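Local coordinates for protein dihydrocoumarin hydrolase, AncDHCH1 (Pseudomonas sp., PDB 6C2C) that probably hydrolyses the lactone dihydrocoumarin at a two-zinc centre, as a reconstructed ancestor of the organophosphate-degrading methyl-parathion hydrolase, at residues 26-31 and 105-110. Sequence-based numbering, arbitrary orientation.
Sequences DFEVTA and AGYQPE
Thr30 on strand 27-39 faces Ala105, just past helix 98-104, with their CA atoms 7.5 Å apart and no backbone bond between the two segments. The setting is the alpha/beta sandwich of the metallo-beta-lactamase fold. Here the loop running from helix 98-104 to strand 114-116 meets one face of a mixed sheet. Residues 27-31 lie in the sheet between strands 19-24 and 65-75. A Schellman motif with Gly106 at positive phi ends the helix, and the side chain of the next residue, Tyr107, points toward the strand. Glu28 and Tyr107 then reach for each other from opposite directions. CG of Glu28 stands anti to its backbone N (chi1 178°) and the chain stays extended beyond it, which carries the carboxylate out from the strand. The Tyr107 hydroxyl donates a short hydrogen bond, OH to Glu28 OE1 at 2.5 Å. It meets OE1 on the syn side, only 15° out of the carboxylate plane. The carboxylate itself stands almost perpendicular to the ring, at 86°. OE1 sits at the ring edge, 3.4 Å from CZ of Tyr107. The same hydroxyl is also hydrogen-bonded to Asn75 ND2 on strand 65-75, so two bonds hold the end of the tyrosine against the sheet. Arg21, on strand 19-24, links both segments through NH1, which bonds to Thr30 OG1 and to the carbonyl O of Ala105, while its NE lies in a weak, long ion pair with Glu28 OE2. The apolar part of the contact is small and buried. Phe19 packs on both Thr30 and Ala105. The other branch of Thr30, its methyl CG2, touches CB of Ala105 at 3.8 Å.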
# COMPACT_ATOMS: atom_id res chain seq x y z
N ASP A 26 -0.20 22.04 -4.60
CA ASP A 26 -0.65 22.61 -3.33
C ASP A 26 -0.83 21.54 -2.24
O ASP A 26 -1.10 21.88 -1.07
CB ASP A 26 -1.99 23.32 -3.52
CG ASP A 26 -1.89 24.55 -4.42
OD1 ASP A 26 -0.80 25.15 -4.51
OD2 ASP A 26 -2.90 24.85 -5.05
N PHE A 27 -0.76 20.25 -2.61
CA PHE A 27 -1.04 19.20 -1.64
C PHE A 27 0.26 18.76 -0.98
O PHE A 27 1.33 18.77 -1.59
CB PHE A 27 -1.70 17.95 -2.29
CG PHE A 27 -3.04 18.19 -2.97
CD1 PHE A 27 -3.76 19.37 -2.79
CD2 PHE A 27 -3.60 17.19 -3.70
CE1 PHE A 27 -4.97 19.54 -3.38
CE2 PHE A 27 -4.85 17.33 -4.33
CZ PHE A 27 -5.53 18.50 -4.17
N GLU A 28 0.16 18.40 0.30
CA GLU A 28 1.24 17.76 1.03
C GLU A 28 0.99 16.24 1.08
O GLU A 28 -0.04 15.81 1.59
CB GLU A 28 1.29 18.28 2.45
CG GLU A 28 2.39 17.60 3.29
CD GLU A 28 1.98 17.70 4.76
OE1 GLU A 28 0.94 17.17 5.15
OE2 GLU A 28 2.66 18.37 5.54
N VAL A 29 1.91 15.47 0.52
CA VAL A 29 1.87 13.99 0.57
C VAL A 29 2.84 13.55 1.66
O VAL A 29 3.97 14.07 1.76
CB VAL A 29 2.24 13.38 -0.79
CG1 VAL A 29 2.26 11.84 -0.64
CG2 VAL A 29 1.27 13.82 -1.83
N THR A 30 2.39 12.63 2.51
CA THR A 30 3.29 11.97 3.47
C THR A 30 3.19 10.46 3.22
O THR A 30 2.16 9.85 3.55
CB THR A 30 2.98 12.31 4.94
OG1 THR A 30 2.82 13.73 5.12
CG2 THR A 30 4.08 11.76 5.87
N ALA A 31 4.23 9.85 2.65
CA ALA A 31 4.31 8.38 2.65
C ALA A 31 4.49 7.91 4.08
O ALA A 31 5.30 8.46 4.83
CB ALA A 31 5.51 7.92 1.79
N ALA A 105 4.92 11.98 11.92
CA ALA A 105 4.71 12.87 10.79
C ALA A 105 3.89 14.09 11.16
O ALA A 105 3.67 14.97 10.30
CB ALA A 105 4.01 12.08 9.67
N GLY A 106 3.44 14.18 12.40
CA GLY A 106 2.86 15.43 12.84
C GLY A 106 1.34 15.46 12.79
O GLY A 106 0.77 16.55 12.95
N TYR A 107 0.68 14.31 12.62
CA TYR A 107 -0.78 14.27 12.60
C TYR A 107 -1.32 13.28 13.62
O TYR A 107 -0.64 12.33 14.04
CB TYR A 107 -1.30 13.88 11.21
CG TYR A 107 -1.02 14.90 10.17
CD1 TYR A 107 -1.79 16.08 10.11
CD2 TYR A 107 0.05 14.79 9.29
CE1 TYR A 107 -1.55 17.06 9.14
CE2 TYR A 107 0.29 15.76 8.30
CZ TYR A 107 -0.52 16.90 8.24
OH TYR A 107 -0.33 17.86 7.25
N GLN A 108 -2.59 13.48 13.99
CA GLN A 108 -3.27 12.59 14.89
C GLN A 108 -4.41 11.91 14.17
O GLN A 108 -4.98 12.49 13.25
CB GLN A 108 -3.84 13.34 16.10
CG GLN A 108 -2.75 13.89 17.05
CD GLN A 108 -2.11 15.14 16.49
OE1 GLN A 108 -0.90 15.15 16.11
NE2 GLN A 108 -2.90 16.20 16.41
N PRO A 109 -4.75 10.68 14.59
CA PRO A 109 -5.84 9.97 13.88
C PRO A 109 -7.15 10.73 13.81
O PRO A 109 -7.89 10.58 12.82
CB PRO A 109 -5.97 8.65 14.66
CG PRO A 109 -4.66 8.48 15.34
CD PRO A 109 -4.21 9.88 15.70
N GLU A 110 -7.50 11.52 14.83
CA GLU A 110 -8.75 12.23 14.82
C GLU A 110 -8.79 13.33 13.76
O GLU A 110 -9.88 13.79 13.40
CB GLU A 110 -9.04 12.84 16.20
CG GLU A 110 -8.11 13.99 16.65
CD GLU A 110 -8.49 14.53 18.09
OE1 GLU A 110 -7.65 15.20 18.78
OE2 GLU A 110 -9.63 14.27 18.55